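Side-chain contacts in L-lysine 6-oxidase (Marinomonas mediterranea, PDB 3WEU), which oxidises the side-chain amino group of L-lysine with a cysteine tryptophylquinone cofactor, releasing hydrogen peroxide that makes it antibacterial: residues R100-N105 / M453-Q458; A95-R100 / N112-R117; G140-S145 / V151-N156; W85-A90 / G183-D188; V312-S317 / G607-Y612. All blocks are in the same frame, centred on the assembly; numbering follows the deposited sequence.

Contacts 1 and 2 lie side by side, their centres 10 Å apart: they share R100, and N112 of contact 2 bonds through its side chain and backbone to the turns of contact 1. Contacts 3 and 4 adjoin even more closely, centres 7 Å apart, because their strands are neighbours in one mixed sheet; T86 and S143, and T184 and E152, join them through side-chain hydrogen bonds. Contact 4 comes within about 10 Å of contact 2, nearest atoms. Contact 5 stands apart, its centre 29 Å from that of contact 1 and 43 Å from that of contact 3; its loop is bonded to Y579, two residues before W581, which forms the quinone cofactor with C516.

Contact 1 (R100-N105 / M453-Q458); sequences RELNGN and MTWSLQ
This is a buried packing contact of one indole against a turn-rich loop: W455, at the start of a short 3-10 turn, enters the loop 100-105 that follows strand 80-91, and so joins parts of the N-terminal and C-terminal family regions. W455 NE1 donates to E101 O at 3.1 Å. The bond is bent, 136° at the hydrogen, and although the oxygen sits at the indole edge, the donor stands well above the carbonyl plane of E101. N105 lies over a face of the indole. With CG anti to the backbone N (chi1 -174°), its amide slides across the ring nearly parallel to it: N105 CB is 3.5 Å from the centre of the six-membered ring of W455, a CH-pi contact, and ND2 lies 3.4 Å from W455 CG. L102 brings CD1 obliquely to within 3.5 Å of W455 CD1, while the backbone of G104 passes the far end of the ring. Two waters finish the join. One donates to both N105 OD1, which also accepts from L107 N, and W455 O; the other links N105 ND2 to Q458 OE1. Meanwhile R100 O accepts from both N and ND2 of N103, and the carboxylate of E101 is bonded to Y392 and S387. The loop that receives the ring is built from two overlapping beta turns, type II' from R100 to N103 and type II from L102 to N105.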
# COMPACT_ATOMS: atom_id res chain seq x y z
N ARG A 100 1.02 4.67 24.03
CA ARG A 100 0.99 6.10 23.90
C ARG A 100 1.85 6.84 24.91
O ARG A 100 1.32 7.62 25.76
CB ARG A 100 -0.46 6.55 24.04
CG ARG A 100 -1.23 6.21 22.76
CD ARG A 100 -2.61 6.80 22.89
NE ARG A 100 -3.42 6.64 21.68
CZ ARG A 100 -4.62 7.20 21.51
NH1 ARG A 100 -5.18 7.90 22.49
NH2 ARG A 100 -5.25 7.04 20.36
N GLU A 101 3.17 6.57 24.85
CA GLU A 101 4.07 7.18 25.73
C GLU A 101 3.64 7.04 27.19
O GLU A 101 3.43 5.90 27.66
CB GLU A 101 4.32 8.61 25.26
CG GLU A 101 4.81 8.69 23.84
CD GLU A 101 3.69 8.59 22.79
OE1 GLU A 101 2.70 9.35 22.84
OE2 GLU A 101 3.83 7.70 21.94
N LEU A 102 3.51 8.15 27.90
CA LEU A 102 3.30 8.08 29.33
C LEU A 102 1.84 7.93 29.75
O LEU A 102 1.55 7.77 30.95
CB LEU A 102 3.88 9.28 30.00
CG LEU A 102 5.34 9.36 30.41
CD1 LEU A 102 6.12 8.15 30.85
CD2 LEU A 102 6.17 10.56 30.08
N ASN A 103 0.95 7.89 28.75
CA ASN A 103 -0.48 7.71 29.10
C ASN A 103 -0.64 6.33 29.65
O ASN A 103 -0.16 5.32 29.06
CB ASN A 103 -1.36 7.91 27.90
CG ASN A 103 -1.38 9.38 27.43
OD1 ASN A 103 -1.94 10.27 28.09
ND2 ASN A 103 -0.67 9.63 26.38
N GLY A 104 -1.36 6.26 30.77
CA GLY A 104 -1.54 5.00 31.43
C GLY A 104 -0.68 4.82 32.62
O GLY A 104 -0.92 3.94 33.40
N ASN A 105 0.33 5.68 32.77
CA ASN A 105 1.29 5.60 33.90
C ASN A 105 0.76 6.31 35.14
O ASN A 105 0.66 7.57 35.20
CB ASN A 105 2.64 6.19 33.45
CG ASN A 105 3.74 6.04 34.47
OD1 ASN A 105 3.53 5.82 35.65
ND2 ASN A 105 4.98 6.25 33.99
N MET A 453 11.34 -3.78 29.04
CA MET A 453 10.28 -3.48 29.96
C MET A 453 10.04 -1.99 29.93
O MET A 453 10.89 -1.23 29.45
CB MET A 453 10.63 -3.95 31.34
CG MET A 453 10.51 -5.49 31.50
SD MET A 453 11.31 -6.01 33.03
CE MET A 453 12.95 -6.36 32.45
N THR A 454 8.88 -1.56 30.45
CA THR A 454 8.59 -0.13 30.43
C THR A 454 8.24 0.34 31.85
O THR A 454 8.56 -0.32 32.83
CB THR A 454 7.57 0.24 29.37
OG1 THR A 454 7.50 1.66 29.17
CG2 THR A 454 6.19 -0.33 29.72
N TRP A 455 7.54 1.47 31.93
CA TRP A 455 7.50 2.26 33.15
C TRP A 455 6.64 1.70 34.24
O TRP A 455 6.65 2.24 35.36
CB TRP A 455 7.17 3.75 32.85
CG TRP A 455 6.19 3.95 31.77
CD1 TRP A 455 6.39 4.62 30.61
CD2 TRP A 455 4.81 3.57 31.78
NE1 TRP A 455 5.24 4.64 29.87
CE2 TRP A 455 4.23 4.06 30.58
CE3 TRP A 455 3.97 2.94 32.72
CZ2 TRP A 455 2.88 3.82 30.22
CZ3 TRP A 455 2.59 2.75 32.38
CH2 TRP A 455 2.08 3.16 31.11
N SER A 456 5.99 0.56 33.98
CA SER A 456 5.39 -0.13 35.13
C SER A 456 6.41 -0.57 36.12
O SER A 456 6.13 -0.71 37.30
CB SER A 456 4.53 -1.32 34.62
OG SER A 456 5.28 -2.27 33.88
N LEU A 457 7.65 -0.81 35.68
CA LEU A 457 8.66 -1.21 36.63
C LEU A 457 9.09 -0.15 37.60
O LEU A 457 9.81 -0.44 38.59
CB LEU A 457 9.89 -1.72 35.89
CG LEU A 457 9.92 -3.15 35.36
CD1 LEU A 457 10.12 -4.07 36.51
CD2 LEU A 457 8.71 -3.54 34.55
N GLN A 458 8.73 1.10 37.31
CA GLN A 458 8.98 2.17 38.22
C GLN A 458 7.90 2.27 39.32
O GLN A 458 8.07 3.01 40.30
CB GLN A 458 9.00 3.51 37.47
CG GLN A 458 10.25 3.69 36.61
CD GLN A 458 10.16 4.94 35.78
OE1 GLN A 458 9.77 6.01 36.28
NE2 GLN A 458 10.47 4.81 34.48
O HOH W 1 4.12 3.20 36.35
O HOH W 2 7.46 6.89 35.20

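Contact 2 (A95-R100 / N112-R117); sequences AWYEFR and NSYSAR. With SO4 (sulfate ion), chain C.
Unusually, Y114 is met by two aromatic side chains in quite different ways: Y97 lies flat against a face of its ring, while W96 turns an edge to it and also bonds to its hydroxyl. The tyrosine rings form an offset stack, centroids 4.0 Å apart and planes 7° from parallel. The offset places Y97 CD2 over the middle of the Y114 ring and Y114 CB over the face of Y97. W96, its ring swung beside its own carbonyl carbon (chi1 -156°), stands at 87° to Y114; NE1 reaches Y114 OH at 3.1 Å, with the oxygen close to the indole plane, and CZ2 packs 3.8 Å from Y114 CE2. One water links Y97 OH to S115 OG, and two more bridge R100 NH1 and R117 O, one weakly on the arginine side. Away from the rings, F99 N gives an almost straight 2.8 Å bond to O4 of a sulfate, probably from the crystallisation liquor, which R122 also holds. W121 stacks on Y97, adding to the aromatic cluster of W96, Y97 and Y114, and K503 makes a cation-pi contact with W96. The segment that carries Y114 contains an ST motif, S113 OG accepting from A116 N.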
# COMPACT_ATOMS: atom_id res chain seq x y z
N ALA A 95 -3.43 -8.25 23.74
CA ALA A 95 -4.58 -7.98 24.58
C ALA A 95 -4.50 -6.66 25.33
O ALA A 95 -5.47 -6.26 25.96
CB ALA A 95 -4.69 -9.11 25.58
N TRP A 96 -3.35 -5.95 25.26
CA TRP A 96 -3.19 -4.73 26.00
C TRP A 96 -3.56 -3.48 25.19
O TRP A 96 -4.03 -3.53 24.03
CB TRP A 96 -1.78 -4.65 26.63
CG TRP A 96 -1.72 -3.71 27.90
CD1 TRP A 96 -0.94 -2.61 28.07
CD2 TRP A 96 -2.50 -3.83 29.09
NE1 TRP A 96 -1.15 -2.06 29.27
CE2 TRP A 96 -2.14 -2.76 29.92
CE3 TRP A 96 -3.51 -4.72 29.51
CZ2 TRP A 96 -2.71 -2.56 31.16
CZ3 TRP A 96 -4.11 -4.50 30.73
CH2 TRP A 96 -3.69 -3.45 31.56
N TYR A 97 -3.35 -2.35 25.84
CA TYR A 97 -3.53 -1.05 25.21
C TYR A 97 -2.45 -0.72 24.20
O TYR A 97 -1.31 -1.15 24.33
CB TYR A 97 -3.49 0.03 26.27
CG TYR A 97 -4.58 -0.06 27.29
CD1 TYR A 97 -5.85 0.48 27.00
CD2 TYR A 97 -4.37 -0.58 28.53
CE1 TYR A 97 -6.88 0.45 27.91
CE2 TYR A 97 -5.43 -0.61 29.46
CZ TYR A 97 -6.67 -0.09 29.10
OH TYR A 97 -7.69 -0.05 29.91
N GLU A 98 -2.80 0.09 23.23
CA GLU A 98 -1.84 0.68 22.33
C GLU A 98 -0.83 1.54 23.16
O GLU A 98 -1.24 2.19 24.14
CB GLU A 98 -2.59 1.57 21.31
CG GLU A 98 -3.31 0.80 20.22
CD GLU A 98 -3.79 1.69 19.06
OE1 GLU A 98 -3.67 2.95 19.11
OE2 GLU A 98 -4.27 1.10 18.06
N PHE A 99 0.45 1.54 22.77
CA PHE A 99 1.41 2.35 23.48
C PHE A 99 1.30 3.82 23.05
O PHE A 99 1.41 4.18 21.89
CB PHE A 99 2.85 1.84 23.31
CG PHE A 99 3.82 2.58 24.23
CD1 PHE A 99 3.84 2.32 25.59
CD2 PHE A 99 4.63 3.57 23.71
CE1 PHE A 99 4.67 3.01 26.43
CE2 PHE A 99 5.45 4.28 24.57
CZ PHE A 99 5.48 3.98 25.90
N ARG A 100 1.02 4.67 24.03
CA ARG A 100 0.99 6.10 23.90
C ARG A 100 1.85 6.84 24.91
O ARG A 100 1.32 7.62 25.76
CB ARG A 100 -0.46 6.55 24.04
CG ARG A 100 -1.23 6.21 22.76
CD ARG A 100 -2.61 6.80 22.89
NE ARG A 100 -3.42 6.64 21.68
CZ ARG A 100 -4.62 7.20 21.51
NH1 ARG A 100 -5.18 7.90 22.49
NH2 ARG A 100 -5.25 7.04 20.36
N ASN A 112 -4.15 10.30 34.75
CA ASN A 112 -3.37 9.81 33.63
C ASN A 112 -3.57 8.33 33.43
O ASN A 112 -2.83 7.70 32.68
CB ASN A 112 -1.85 10.12 33.92
CG ASN A 112 -0.97 9.92 32.70
OD1 ASN A 112 -1.28 10.43 31.60
ND2 ASN A 112 0.16 9.20 32.88
N SER A 113 -4.64 7.73 34.02
CA SER A 113 -4.98 6.31 33.79
C SER A 113 -5.29 6.09 32.37
O SER A 113 -5.70 7.01 31.64
CB SER A 113 -6.18 5.86 34.64
OG SER A 113 -7.39 6.37 34.07
N TYR A 114 -5.17 4.85 31.92
CA TYR A 114 -5.48 4.54 30.53
C TYR A 114 -6.94 4.96 30.20
O TYR A 114 -7.22 5.53 29.13
CB TYR A 114 -5.38 3.06 30.24
CG TYR A 114 -3.99 2.48 30.17
CD1 TYR A 114 -3.24 2.65 29.05
CD2 TYR A 114 -3.47 1.74 31.24
CE1 TYR A 114 -1.96 2.11 28.96
CE2 TYR A 114 -2.19 1.17 31.16
CZ TYR A 114 -1.45 1.39 30.04
OH TYR A 114 -0.19 0.84 29.82
N SER A 115 -7.87 4.66 31.12
CA SER A 115 -9.30 5.13 30.89
C SER A 115 -9.44 6.62 30.84
O SER A 115 -10.05 7.15 29.98
CB SER A 115 -10.22 4.68 32.01
OG SER A 115 -10.31 3.29 31.85
N ALA A 116 -8.91 7.31 31.80
CA ALA A 116 -8.98 8.74 31.72
C ALA A 116 -8.40 9.33 30.46
O ALA A 116 -8.83 10.40 30.05
CB ALA A 116 -8.37 9.38 32.94
N ARG A 117 -7.38 8.70 29.87
CA ARG A 117 -6.73 9.23 28.70
C ARG A 117 -7.31 8.72 27.42
O ARG A 117 -6.83 9.05 26.34
CB ARG A 117 -5.21 8.90 28.75
CG ARG A 117 -4.46 9.54 29.90
CD ARG A 117 -4.71 11.00 30.01
NE ARG A 117 -3.58 11.72 30.53
CZ ARG A 117 -3.55 13.04 30.60
NH1 ARG A 117 -4.66 13.70 30.39
NH2 ARG A 117 -2.46 13.68 30.98
S SO4 C . 0.58 -0.12 19.31
O1 SO4 C . -0.42 0.99 19.06
O2 SO4 C . -0.24 -1.39 19.16
O3 SO4 C . 1.64 -0.12 18.23
O4 SO4 C . 1.33 -0.00 20.64
O HOH W 3 -9.59 1.66 29.87
O HOH W 4 -4.23 8.85 25.10
O HOH W 5 -7.27 9.80 23.67

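Contact 3 (G140-S145 / V151-N156); sequences GPRSVS and VEISIN
R142 reaches across from strand 142-145 and lays its side chain over the backbone of the antiparallel strand 151-154. The two run at 174° to each other, with axes 7.8 Å apart at closest, and each finds its backbone partners in other strands: R142 pairs with V87, V151 with L185. Side chains therefore make the join. The arginine chain is bent at CG (chi2 -61°), which sends the guanidinium along the opposite strand instead of past it. On the way R142 CG touches I153 CG1 at 3.8 Å, the two side chains crossing at a slant, and CD passes V151 CG2 at roughly a right angle. The guanidinium then sets one face over I153 CA. At its edge R142 NH2 donates to S154 O, 2.8 Å away and in the guanidinium plane, while NH1 turns back to P141 O, also at 2.8 Å. NE makes a weak bond to E152 O. NH1 also bonds to L139 O, and NH2 to N157 OD1. Beside this, V144 and V151 slide past each other with CG2 and CG1 4.2 Å apart, and V151 CG1 also rests on S143 O at 3.5 Å. Every oxygen named here as gripping the buried guanidinium is neutral, so its positive charge is probably stabilised by the dipoles of backbone carbonyls and one side-chain amide, with its rotation fixed by bonds on several sides.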
# COMPACT_ATOMS: atom_id res chain seq x y z
N GLY A 140 0.16 -22.11 29.37
CA GLY A 140 0.22 -22.66 30.72
C GLY A 140 1.64 -22.76 31.22
O GLY A 140 2.57 -22.51 30.43
N PRO A 141 1.79 -23.15 32.49
CA PRO A 141 2.96 -23.41 33.24
C PRO A 141 3.56 -24.70 32.74
O PRO A 141 2.87 -25.50 32.07
CB PRO A 141 2.48 -23.48 34.68
CG PRO A 141 1.08 -23.99 34.59
CD PRO A 141 0.58 -23.35 33.33
N ARG A 142 4.88 -24.75 32.82
CA ARG A 142 5.59 -26.01 32.65
C ARG A 142 6.41 -26.16 33.89
O ARG A 142 6.77 -25.15 34.53
CB ARG A 142 6.53 -25.99 31.43
CG ARG A 142 5.92 -25.90 30.05
CD ARG A 142 4.99 -27.06 29.70
NE ARG A 142 4.30 -26.84 28.46
CZ ARG A 142 3.22 -26.09 28.31
NH1 ARG A 142 2.72 -25.42 29.31
NH2 ARG A 142 2.69 -25.93 27.12
N SER A 143 6.76 -27.40 34.22
CA SER A 143 7.60 -27.77 35.37
C SER A 143 8.78 -28.62 34.93
O SER A 143 8.71 -29.40 33.95
CB SER A 143 6.76 -28.59 36.35
OG SER A 143 5.81 -27.69 36.92
N VAL A 144 9.89 -28.44 35.61
CA VAL A 144 11.05 -29.24 35.37
C VAL A 144 11.66 -29.56 36.72
O VAL A 144 11.60 -28.79 37.65
CB VAL A 144 11.93 -28.42 34.39
CG1 VAL A 144 12.69 -27.29 35.10
CG2 VAL A 144 12.82 -29.27 33.64
N SER A 145 12.28 -30.73 36.82
CA SER A 145 13.04 -31.14 37.98
C SER A 145 13.99 -32.25 37.65
O SER A 145 13.86 -32.95 36.63
CB SER A 145 12.14 -31.64 39.06
OG SER A 145 11.39 -32.77 38.60
N VAL A 151 12.06 -29.46 28.94
CA VAL A 151 10.67 -29.43 28.46
C VAL A 151 10.35 -28.14 27.70
O VAL A 151 10.62 -27.04 28.19
CB VAL A 151 9.67 -29.69 29.59
CG1 VAL A 151 9.88 -28.80 30.72
CG2 VAL A 151 8.22 -29.56 29.12
N GLU A 152 9.79 -28.27 26.51
CA GLU A 152 9.39 -27.11 25.72
C GLU A 152 8.14 -26.49 26.31
O GLU A 152 7.24 -27.16 26.84
CB GLU A 152 9.15 -27.56 24.29
CG GLU A 152 9.20 -26.45 23.27
CD GLU A 152 10.57 -25.75 23.12
OE1 GLU A 152 11.59 -26.26 23.69
OE2 GLU A 152 10.61 -24.77 22.31
N ILE A 153 8.05 -25.18 26.24
CA ILE A 153 6.76 -24.52 26.50
C ILE A 153 6.05 -24.46 25.17
O ILE A 153 5.97 -23.43 24.48
CB ILE A 153 6.96 -23.11 27.12
CG1 ILE A 153 7.88 -23.12 28.35
CG2 ILE A 153 5.66 -22.49 27.55
CD1 ILE A 153 8.40 -21.70 28.67
N SER A 154 5.42 -25.58 24.79
CA SER A 154 4.95 -25.77 23.44
C SER A 154 3.43 -25.82 23.35
O SER A 154 2.79 -26.24 24.29
CB SER A 154 5.46 -27.11 22.95
OG SER A 154 4.91 -27.47 21.72
N ILE A 155 2.91 -25.54 22.16
CA ILE A 155 1.47 -25.70 21.89
C ILE A 155 1.13 -27.15 21.89
O ILE A 155 -0.01 -27.46 22.03
CB ILE A 155 1.02 -25.09 20.57
CG1 ILE A 155 1.63 -25.80 19.37
CG2 ILE A 155 1.28 -23.60 20.62
CD1 ILE A 155 1.03 -25.36 18.04
N ASN A 156 2.14 -28.01 21.80
CA ASN A 156 1.90 -29.48 21.80
C ASN A 156 2.02 -30.16 23.17
O ASN A 156 1.88 -31.36 23.27
CB ASN A 156 2.83 -30.12 20.77
CG ASN A 156 2.52 -29.65 19.37
OD1 ASN A 156 1.37 -29.51 19.01
ND2 ASN A 156 3.53 -29.36 18.58

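Contact 4 (W85-A90 / G183-D188); sequences WTVHLA and GTLRTD
Strands 85-90 and 183-187 face each other in antiparallel sense without a single hydrogen bond between them, their closest CA atoms being 8.0 Å apart at V87 and L185 and 9.0 Å at W85 and T187. Side chains bridge that gap. V87 and L185 point at one another and meet obliquely: both methyls of L185 lie against V87, with CD1 and CD2 each 4.0 Å from V87 CB and nearly as close to V87 CG2. L185 CG is anti to its carbonyl carbon (chi1 -58°), and the fork beyond it opens toward the valine, so two branches share the contact. One step along each strand face, the methyl CG2 of T187 comes 4.2 Å from W85 CD1, the pyrrole side of the indole. The polar ends of this second pair are occupied by other partners: W85 NE1 bonds to G191 O, and T187 OG1 to G146 O and A149 N. Each strand is hydrogen-bonded to a neighbour, 137-145 for the first and 150-154 for the second, while L193 packs on W85 and V87, and V195 on L185. What holds the two faces together is thus apolar packing at ordinary van der Waals distances inside the mixed sheet; with no hydrogen bond across the pair, the contact between these segments rests on dispersion and exclusion of water.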
# COMPACT_ATOMS: atom_id res chain seq x y z
N TRP A 85 10.81 -26.75 39.63
CA TRP A 85 10.64 -25.38 39.24
C TRP A 85 9.44 -25.37 38.34
O TRP A 85 9.35 -26.19 37.45
CB TRP A 85 11.89 -24.97 38.42
CG TRP A 85 13.20 -25.10 39.09
CD1 TRP A 85 14.07 -26.16 39.04
CD2 TRP A 85 13.84 -24.10 39.85
NE1 TRP A 85 15.21 -25.88 39.75
CE2 TRP A 85 15.10 -24.60 40.24
CE3 TRP A 85 13.47 -22.80 40.20
CZ2 TRP A 85 15.99 -23.86 41.01
CZ3 TRP A 85 14.35 -22.07 40.93
CH2 TRP A 85 15.60 -22.60 41.34
N THR A 86 8.54 -24.40 38.53
CA THR A 86 7.40 -24.23 37.70
C THR A 86 7.42 -22.82 37.19
O THR A 86 7.45 -21.86 37.95
CB THR A 86 6.11 -24.52 38.51
OG1 THR A 86 6.14 -25.91 38.88
CG2 THR A 86 4.96 -24.29 37.71
N VAL A 87 7.49 -22.70 35.88
CA VAL A 87 7.56 -21.39 35.26
C VAL A 87 6.38 -21.16 34.38
O VAL A 87 6.05 -21.99 33.46
CB VAL A 87 8.85 -21.26 34.42
CG1 VAL A 87 8.88 -19.88 33.76
CG2 VAL A 87 10.06 -21.52 35.29
N HIS A 88 5.71 -20.04 34.62
CA HIS A 88 4.58 -19.70 33.82
C HIS A 88 4.78 -18.39 33.04
O HIS A 88 4.64 -17.31 33.58
CB HIS A 88 3.29 -19.64 34.68
CG HIS A 88 2.01 -19.51 33.88
ND1 HIS A 88 0.75 -19.49 34.48
CD2 HIS A 88 1.79 -19.35 32.56
CE1 HIS A 88 -0.17 -19.35 33.55
NE2 HIS A 88 0.42 -19.32 32.38
N LEU A 89 5.11 -18.50 31.76
CA LEU A 89 5.38 -17.35 30.91
C LEU A 89 4.14 -17.10 30.06
O LEU A 89 3.44 -18.05 29.70
CB LEU A 89 6.55 -17.69 29.97
CG LEU A 89 7.89 -18.07 30.60
CD1 LEU A 89 8.98 -18.21 29.51
CD2 LEU A 89 8.32 -17.12 31.69
N ALA A 90 3.87 -15.85 29.71
CA ALA A 90 2.79 -15.48 28.79
C ALA A 90 3.11 -14.18 28.08
O ALA A 90 4.02 -13.42 28.47
CB ALA A 90 1.44 -15.33 29.52
N GLY A 183 9.29 -21.00 24.58
CA GLY A 183 10.64 -21.27 24.95
C GLY A 183 10.84 -22.66 25.52
O GLY A 183 10.10 -23.57 25.18
N THR A 184 11.84 -22.80 26.37
CA THR A 184 12.30 -24.11 26.83
C THR A 184 12.75 -24.03 28.28
O THR A 184 13.47 -23.11 28.66
CB THR A 184 13.50 -24.58 25.97
OG1 THR A 184 13.25 -24.43 24.56
CG2 THR A 184 13.89 -26.01 26.28
N LEU A 185 12.35 -24.98 29.13
CA LEU A 185 12.85 -25.08 30.50
C LEU A 185 13.82 -26.25 30.54
O LEU A 185 13.61 -27.29 29.87
CB LEU A 185 11.77 -25.41 31.54
CG LEU A 185 10.61 -24.45 31.62
CD1 LEU A 185 9.78 -24.78 32.85
CD2 LEU A 185 11.12 -23.00 31.66
N ARG A 186 14.95 -26.03 31.20
CA ARG A 186 15.89 -27.10 31.45
C ARG A 186 16.30 -27.11 32.91
O ARG A 186 16.09 -26.13 33.63
CB ARG A 186 17.12 -26.92 30.60
CG ARG A 186 16.95 -27.29 29.18
CD ARG A 186 18.20 -26.92 28.39
NE ARG A 186 18.22 -27.49 27.03
CZ ARG A 186 18.83 -28.62 26.65
NH1 ARG A 186 19.41 -29.43 27.50
NH2 ARG A 186 18.77 -29.00 25.40
N THR A 187 16.98 -28.17 33.31
CA THR A 187 17.77 -28.19 34.49
C THR A 187 19.16 -28.60 34.10
O THR A 187 19.35 -29.27 33.09
CB THR A 187 17.31 -29.15 35.58
OG1 THR A 187 17.24 -30.48 35.03
CG2 THR A 187 15.95 -28.66 36.22
N ASP A 188 20.11 -28.22 34.93
CA ASP A 188 21.53 -28.54 34.73
C ASP A 188 21.75 -29.85 35.49
O ASP A 188 20.76 -30.52 35.91
CB ASP A 188 22.49 -27.41 35.16
CG ASP A 188 22.62 -27.23 36.65
OD1 ASP A 188 21.93 -27.91 37.45
OD2 ASP A 188 23.43 -26.35 37.05

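Contact 5 (V312-S317 / G607-Y612); sequences VSNVQS and GQQINY
A reciprocal pair of side-chain amides ties the loop 312-317 to strand 609-611, one half of a small two-stranded antiparallel sheet. N314 and Q609 come from opposite directions and each gives and takes one hydrogen bond: Q609 NE2 donates to N314 OD1 at 2.9 Å, and N314 ND2 to Q609 OE1 at 3.0 Å. Both bonds are fairly straight, but the pair is twisted, the amide planes lying 43° apart, and each donor is tilted from the carbonyl plane it meets. Q609 gets there by an extended chain, its CG anti to the backbone N (chi1 -166°). A third amide joins in: Q316 NE2 gives N314 OD1 a second bond, 3.2 Å long, from the face opposite to that used by Q609, which pins this oxygen from two sides. The join sits near the surface beside strand 588-590, the partner of 609-611, where D588 touches both N314 and Q609. Strand 575-579 also touches the loop, its Y579 packing on S313 and V315, and N314 N is hydrogen-bonded to the hydroxyl of that tyrosine.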
# COMPACT_ATOMS: atom_id res chain seq x y z
N VAL A 312 28.68 3.32 20.00
CA VAL A 312 27.38 3.04 19.44
C VAL A 312 26.59 4.28 19.08
O VAL A 312 25.47 4.15 18.58
CB VAL A 312 26.57 2.10 20.35
CG1 VAL A 312 27.12 0.69 20.37
CG2 VAL A 312 26.53 2.62 21.77
N SER A 313 27.14 5.48 19.35
CA SER A 313 26.43 6.74 19.12
C SER A 313 27.47 7.85 19.08
O SER A 313 28.60 7.68 19.62
CB SER A 313 25.42 6.98 20.25
OG SER A 313 26.06 7.05 21.50
N ASN A 314 27.07 9.03 18.60
CA ASN A 314 27.90 10.21 18.62
C ASN A 314 27.39 11.17 19.68
O ASN A 314 26.49 11.95 19.43
CB ASN A 314 27.97 10.86 17.25
CG ASN A 314 28.75 10.02 16.29
OD1 ASN A 314 29.83 9.55 16.61
ND2 ASN A 314 28.20 9.78 15.11
N VAL A 315 28.01 11.06 20.86
CA VAL A 315 27.65 11.84 22.01
C VAL A 315 28.90 12.48 22.60
O VAL A 315 29.15 12.46 23.82
CB VAL A 315 26.95 10.95 23.05
CG1 VAL A 315 25.55 10.63 22.56
CG2 VAL A 315 27.85 9.70 23.37
N GLN A 316 29.66 13.15 21.74
CA GLN A 316 30.92 13.76 22.13
C GLN A 316 30.71 14.84 23.20
O GLN A 316 31.57 15.06 24.02
CB GLN A 316 31.57 14.37 20.89
CG GLN A 316 32.04 13.36 19.87
CD GLN A 316 30.97 12.80 18.95
OE1 GLN A 316 29.76 13.09 19.04
NE2 GLN A 316 31.41 11.87 18.13
N SER A 317 29.56 15.47 23.21
CA SER A 317 29.29 16.45 24.26
C SER A 317 29.34 15.89 25.65
O SER A 317 29.52 16.66 26.59
CB SER A 317 27.94 17.14 24.01
OG SER A 317 26.83 16.38 24.41
N GLY A 607 37.13 -0.14 10.52
CA GLY A 607 37.46 1.03 11.34
C GLY A 607 36.65 2.27 10.95
O GLY A 607 36.86 3.34 11.51
N GLN A 608 35.65 2.12 10.04
CA GLN A 608 34.88 3.25 9.58
C GLN A 608 33.57 3.29 10.36
O GLN A 608 32.97 2.21 10.55
CB GLN A 608 34.54 3.05 8.10
CG GLN A 608 33.85 4.27 7.51
CD GLN A 608 33.59 4.19 6.05
OE1 GLN A 608 34.10 3.32 5.35
NE2 GLN A 608 32.73 5.10 5.57
N GLN A 609 33.09 4.47 10.80
CA GLN A 609 31.85 4.55 11.50
C GLN A 609 30.71 4.58 10.52
O GLN A 609 30.72 5.39 9.63
CB GLN A 609 31.76 5.76 12.41
CG GLN A 609 30.59 5.66 13.39
CD GLN A 609 30.33 6.98 14.06
OE1 GLN A 609 29.92 7.96 13.41
NE2 GLN A 609 30.66 7.06 15.36
N ILE A 610 29.75 3.72 10.66
CA ILE A 610 28.64 3.68 9.71
C ILE A 610 27.39 3.35 10.43
O ILE A 610 27.38 3.03 11.59
CB ILE A 610 28.86 2.59 8.60
CG1 ILE A 610 28.65 1.18 9.05
CG2 ILE A 610 30.18 2.78 7.91
CD1 ILE A 610 29.36 0.72 10.24
N ASN A 611 26.28 3.43 9.73
CA ASN A 611 25.00 3.14 10.38
C ASN A 611 24.81 1.65 10.69
O ASN A 611 24.92 0.72 9.82
CB ASN A 611 23.83 3.66 9.56
CG ASN A 611 22.48 3.35 10.23
OD1 ASN A 611 21.76 2.41 9.88
ND2 ASN A 611 22.13 4.16 11.20
N TYR A 612 24.50 1.39 11.95
CA TYR A 612 24.35 0.02 12.43
C TYR A 612 23.28 -0.80 11.65
O TYR A 612 23.42 -2.00 11.45
CB TYR A 612 23.93 0.06 13.91
CG TYR A 612 23.57 -1.27 14.53
CD1 TYR A 612 24.56 -2.19 14.87
CD2 TYR A 612 22.26 -1.63 14.75
CE1 TYR A 612 24.27 -3.41 15.43
CE2 TYR A 612 21.96 -2.83 15.32
CZ TYR A 612 22.97 -3.72 15.63
OH TYR A 612 22.67 -4.93 16.15